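Local coordinates for protein chloromuconate cycloisomerase (Rhodococcus opacus, PDB 4M0X) that belongs to the enolase superfamily of metal-dependent enzymes, with an alpha+beta capping domain, a TIM-barrel-like domain and a bound manganese ion, at residues Lys22-Thr27 / Gly55-Gly60; Glu45-Ala50 / Arg115-Arg120. One frame throughout, in Å; residues are numbered along the deposited sequence.

Contact 1. Residues Lys22-Thr27 / Gly55-Gly60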
loop_
_atom_site.group_PDB
_atom_site.type_symbol
_atom_site.label_atom_id
_atom_site.label_comp_id
_atom_site.label_asym_id
_atom_site.label_seq_id
_atom_site.Cartn_x
_atom_site.Cartn_y
_atom_site.Cartn_z
ATOM N N LYS A 22 -13.090 13.591 38.539
ATOM C CA LYS A 22 -14.059 12.995 37.609
ATOM C C LYS A 22 -13.441 12.688 36.238
ATOM O O LYS A 22 -13.030 13.602 35.512
ATOM C CB LYS A 22 -15.309 13.879 37.470
ATOM N N PHE A 23 -13.361 11.392 35.918
ATOM C CA PHE A 23 -12.912 10.893 34.616
ATOM C C PHE A 23 -14.143 10.581 33.769
ATOM O O PHE A 23 -15.260 10.943 34.137
ATOM C CB PHE A 23 -12.088 9.603 34.781
ATOM C CG PHE A 23 -10.824 9.769 35.586
ATOM C CD1 PHE A 23 -9.634 10.155 34.974
ATOM C CD2 PHE A 23 -10.817 9.511 36.959
ATOM C CE1 PHE A 23 -8.471 10.302 35.721
ATOM C CE2 PHE A 23 -9.658 9.658 37.708
ATOM C CZ PHE A 23 -8.484 10.055 37.089
ATOM N N ALA A 24 -13.943 9.882 32.652
ATOM C CA ALA A 24 -15.054 9.456 31.787
ATOM C C ALA A 24 -16.068 8.493 32.443
ATOM O O ALA A 24 -17.276 8.706 32.316
ATOM C CB ALA A 24 -14.527 8.881 30.480
ATOM N N ALA A 25 -15.587 7.463 33.152
ATOM C CA ALA A 25 -16.479 6.408 33.696
ATOM C C ALA A 25 -16.665 6.326 35.234
ATOM O O ALA A 25 -17.418 5.467 35.718
ATOM C CB ALA A 25 -16.111 5.045 33.117
ATOM N N THR A 26 -15.969 7.197 35.976
ATOM C CA THR A 26 -16.225 7.461 37.420
ATOM C C THR A 26 -15.780 8.889 37.816
ATOM O O THR A 26 -15.150 9.591 37.015
ATOM C CB THR A 26 -15.530 6.442 38.385
ATOM O OG1 THR A 26 -14.159 6.242 38.010
ATOM C CG2 THR A 26 -16.264 5.090 38.445
ATOM N N THR A 27 -16.135 9.319 39.033
ATOM C CA THR A 27 -15.402 10.396 39.733
ATOM C C THR A 27 -14.581 9.775 40.889
ATOM O O THR A 27 -15.092 8.912 41.615
ATOM C CB THR A 27 -16.337 11.499 40.271
ATOM N N GLY A 55 -10.464 2.536 39.297
ATOM C CA GLY A 55 -11.153 1.247 39.119
ATOM C C GLY A 55 -10.894 0.636 37.747
ATOM O O GLY A 55 -10.082 1.157 36.974
ATOM N N PRO A 56 -11.592 -0.461 37.421
ATOM C CA PRO A 56 -11.234 -1.201 36.226
ATOM C C PRO A 56 -11.777 -0.636 34.915
ATOM O O PRO A 56 -11.533 -1.204 33.858
ATOM C CB PRO A 56 -11.763 -2.605 36.512
ATOM C CG PRO A 56 -12.926 -2.362 37.385
ATOM C CD PRO A 56 -12.571 -1.182 38.243
ATOM N N TRP A 57 -12.463 0.496 34.973
ATOM C CA TRP A 57 -13.002 1.117 33.759
ATOM C C TRP A 57 -11.917 1.358 32.693
ATOM O O TRP A 57 -12.165 1.153 31.505
ATOM C CB TRP A 57 -13.754 2.417 34.100
ATOM C CG TRP A 57 -12.828 3.591 34.382
ATOM C CD1 TRP A 57 -12.284 3.939 35.594
ATOM C CD2 TRP A 57 -12.297 4.530 33.425
ATOM N NE1 TRP A 57 -11.470 5.045 35.456
ATOM C CE2 TRP A 57 -11.455 5.428 34.140
ATOM C CE3 TRP A 57 -12.444 4.698 32.033
ATOM C CZ2 TRP A 57 -10.767 6.483 33.511
ATOM C CZ3 TRP A 57 -11.770 5.754 31.411
ATOM C CH2 TRP A 57 -10.936 6.630 32.156
ATOM N N TRP A 58 -10.714 1.756 33.121
ATOM C CA TRP A 58 -9.665 2.162 32.195
ATOM C C TRP A 58 -8.922 0.967 31.613
ATOM O O TRP A 58 -8.760 0.870 30.402
ATOM C CB TRP A 58 -8.692 3.088 32.913
ATOM C CG TRP A 58 -7.690 3.872 32.043
ATOM C CD1 TRP A 58 -7.712 5.212 31.782
ATOM C CD2 TRP A 58 -6.499 3.361 31.401
ATOM N NE1 TRP A 58 -6.632 5.565 31.010
ATOM C CE2 TRP A 58 -5.881 4.451 30.745
ATOM C CE3 TRP A 58 -5.904 2.082 31.303
ATOM C CZ2 TRP A 58 -4.698 4.308 29.999
ATOM C CZ3 TRP A 58 -4.719 1.932 30.547
ATOM C CH2 TRP A 58 -4.134 3.037 29.913
ATOM N N GLY A 59 -8.460 0.070 32.483
ATOM C CA GLY A 59 -7.538 -0.999 32.079
ATOM C C GLY A 59 -7.919 -2.404 32.536
ATOM O O GLY A 59 -7.203 -3.366 32.237
ATOM N N GLY A 60 -9.043 -2.536 33.250
ATOM C CA GLY A 60 -9.539 -3.855 33.671
ATOM C C GLY A 60 -8.906 -4.416 34.948
ATOM O O GLY A 60 -9.161 -5.575 35.347
#
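With CG of W57 set between its own backbone N and carbonyl carbon (chi1 77°), the indole swings toward the hairpin loop 22-27; the backbone points F23 CB at W57 CZ2, 3.6 Å away, and chi1 of -62°, with CG anti to the carbonyl carbon, lays the phenyl ring beside it, F23 CG 3.9 Å from W57 CZ2. Both segments are loops of the N-terminal capping domain of the enolase fold: 22-27 is a tight beta-hairpin connection between strands 20-22 and 27-40, closed by the bond from F23 N to T26 O at 2.8 Å, and 55-60 precedes helix 63-74.

W57 carries every contact across the gap. A25 CB sits 3.7 Å from W57 CB and also touches CG, CD2 and CE3, and A25 N lies over one face of the indole; on the opposite face the CB of W58 covers the ring centre. The F23 and W57 rings meet obliquely, planes inclined by 38° and centroids 5.9 Å apart. The indole N-H is spent on P53 O, which would limit the ring's rotation, and G95 of a second subunit packs on both A25 and W57. The W57 side chain is about 7 Å from the manganese ion, consistent with this superfamily, where capping-domain loops close over the active site at the barrel mouth. At the pyrrole end, T26 OG1 lies 3.8 Å from W57 CD1.

Contact 2. Residues Glu45-Ala50 / Arg115-Arg120. Unlike the reference sequence in segment 115-120: R115 (reference Ala).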
loop_
_atom_site.group_PDB
_atom_site.type_symbol
_atom_site.label_atom_id
_atom_site.label_comp_id
_atom_site.label_asym_id
_atom_site.label_seq_id
_atom_site.Cartn_x
_atom_site.Cartn_y
_atom_site.Cartn_z
ATOM N N GLU A 45 14.670 -3.711 51.842
ATOM C CA GLU A 45 13.283 -3.601 51.469
ATOM C C GLU A 45 13.100 -2.717 50.242
ATOM O O GLU A 45 13.744 -1.669 50.110
ATOM C CB GLU A 45 12.482 -3.054 52.645
ATOM C CG GLU A 45 11.021 -3.441 52.608
ATOM C CD GLU A 45 10.524 -4.056 53.912
ATOM O OE1 GLU A 45 9.325 -3.853 54.207
ATOM O OE2 GLU A 45 11.296 -4.750 54.634
ATOM N N GLY A 46 12.228 -3.152 49.337
ATOM C CA GLY A 46 11.733 -2.274 48.281
ATOM C C GLY A 46 10.223 -2.104 48.326
ATOM O O GLY A 46 9.492 -2.986 48.742
ATOM N N ILE A 47 9.750 -0.959 47.870
ATOM C CA ILE A 47 8.313 -0.702 47.763
ATOM C C ILE A 47 7.891 -0.426 46.311
ATOM O O ILE A 47 8.623 0.179 45.536
ATOM C CB ILE A 47 7.876 0.447 48.708
ATOM C CG1 ILE A 47 8.665 1.725 48.433
ATOM C CG2 ILE A 47 8.087 0.047 50.159
ATOM C CD1 ILE A 47 8.114 2.950 49.151
ATOM N N GLY A 48 6.720 -0.921 45.940
ATOM C CA GLY A 48 6.102 -0.602 44.663
ATOM C C GLY A 48 4.648 -0.220 44.908
ATOM O O GLY A 48 4.085 -0.476 45.991
ATOM N N GLU A 49 4.029 0.390 43.907
ATOM C CA GLU A 49 2.637 0.740 43.998
ATOM C C GLU A 49 1.900 0.152 42.792
ATOM O O GLU A 49 2.403 0.187 41.673
ATOM C CB GLU A 49 2.547 2.265 44.086
ATOM C CG GLU A 49 1.301 2.932 43.538
ATOM C CD GLU A 49 1.279 4.442 43.798
ATOM O OE1 GLU A 49 2.279 5.016 44.221
ATOM O OE2 GLU A 49 0.244 5.080 43.583
ATOM N N ALA A 50 0.739 -0.449 43.022
ATOM C CA ALA A 50 -0.221 -0.656 41.925
ATOM C C ALA A 50 -1.316 0.428 41.975
ATOM O O ALA A 50 -1.965 0.644 43.005
ATOM C CB ALA A 50 -0.839 -2.037 41.979
ATOM N N ARG A 115 16.763 -2.602 44.434
ATOM C CA ARG A 115 18.063 -2.612 43.815
ATOM C C ARG A 115 18.794 -1.330 44.169
ATOM O O ARG A 115 19.851 -1.361 44.806
ATOM C CB ARG A 115 17.925 -2.770 42.311
ATOM C CG ARG A 115 19.091 -3.506 41.693
ATOM C CD ARG A 115 19.026 -4.988 41.998
ATOM N NE ARG A 115 20.339 -5.566 41.771
ATOM C CZ ARG A 115 21.357 -5.493 42.629
ATOM N NH1 ARG A 115 21.216 -4.897 43.804
ATOM N NH2 ARG A 115 22.526 -6.013 42.302
ATOM N N GLU A 116 18.193 -0.207 43.782
ATOM C CA GLU A 116 18.685 1.125 44.115
ATOM C C GLU A 116 19.098 1.281 45.572
ATOM O O GLU A 116 20.084 1.921 45.879
ATOM N N ARG A 117 18.361 0.678 46.478
ATOM C CA ARG A 117 18.745 0.767 47.885
ATOM C C ARG A 117 19.820 -0.179 48.372
ATOM O O ARG A 117 20.572 0.172 49.265
ATOM C CB ARG A 117 17.530 0.604 48.735
ATOM C CG ARG A 117 16.707 1.826 48.585
ATOM C CD ARG A 117 15.398 1.589 49.221
ATOM N NE ARG A 117 14.561 2.724 48.946
ATOM C CZ ARG A 117 13.281 2.775 49.272
ATOM N NH1 ARG A 117 12.716 1.735 49.873
ATOM N NH2 ARG A 117 12.567 3.854 48.998
ATOM N N ARG A 118 19.872 -1.390 47.825
ATOM C CA ARG A 118 20.997 -2.244 48.122
ATOM C C ARG A 118 22.268 -1.518 47.641
ATOM O O ARG A 118 23.202 -1.355 48.418
ATOM C CB ARG A 118 20.816 -3.640 47.526
ATOM C CG ARG A 118 19.554 -4.328 48.033
ATOM C CD ARG A 118 19.231 -5.595 47.242
ATOM N NE ARG A 118 18.102 -5.412 46.316
ATOM C CZ ARG A 118 18.020 -5.923 45.080
ATOM N NH1 ARG A 118 19.027 -6.645 44.600
ATOM N NH2 ARG A 118 16.938 -5.707 44.311
ATOM N N SER A 119 22.270 -1.022 46.397
ATOM C CA SER A 119 23.419 -0.310 45.841
ATOM C C SER A 119 23.580 1.109 46.411
ATOM O O SER A 119 24.583 1.753 46.175
ATOM C CB SER A 119 23.324 -0.250 44.313
ATOM O OG SER A 119 23.596 -1.504 43.698
ATOM N N ARG A 120 22.599 1.605 47.164
ATOM C CA ARG A 120 22.689 2.954 47.749
ATOM C C ARG A 120 22.720 4.070 46.695
ATOM O O ARG A 120 23.405 5.059 46.886
#
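Strand 45-50 and the last turn of helix 101-118 approach each other through G46 and R117, whose CA atoms are 7.7 Å apart, a spacing that a side chain has to bridge. Both belong to the N-terminal capping domain of the enolase fold, where the antiparallel sheet meets the helical part; strand 45-51 pairs there with strand 27-40, G46 bonding to V38 and G48 to V36. The helix ends in a Schellman motif with R120, at positive phi (64°), as its C-prime residue: the bond from I121 N to E116 O is joined by a weak one from R120 N to R117 O at 3.3 Å. One residue earlier, S119 N still makes a regular helical bond to R115 O at 2.9 Å.

R117 alone reaches across from the helix. Its CG is anti to the carbonyl carbon (chi1 -71°), and the chain then runs extended from CG to NE, carrying the guanidinium out to the strand. E45 O lies at the edge of this group, near its plane, yet its 3.6 Å separation from R117 NH1 makes this a polar approach and not a hydrogen bond. The aliphatic part joins in, with R117 CD 3.8 Å from E45 O. The charge is held instead by D113 of the same helix, which forms a salt bridge with R117 NH1; the same carboxylate oxygen, OD2, accepts the backbone N-H of I47, so D113 links arginine and strand. The carboxylate of E45 is engaged elsewhere, by R37, and the I47 side chain also packs on V305 and L360. Toward the tip of the arginine, I47 CG1 comes to 4.3 Å from R117 NH1, and G46 CA to 4.4 Å.

Contacts 1 and 2 both lie in the N-terminal capping domain, their centres 29 Å apart and their nearest atoms about 9 Å apart, so they do not touch. Their segments alternate along the chain: 22-27, 45-50, 55-60, then 115-120. Strand 27-40 begins at the end of the first and pairs with strand 45-51, which leads on into the loop holding 55-60, so one antiparallel sheet connects the two places. Contact 1 occupies the end near the manganese ion, which is bound by D196, E222 and D247 of the barrel domain; contact 2 lies at the remote end of the same sheet, where helix 101-118 finishes. Different neighbouring subunits approach the two regions.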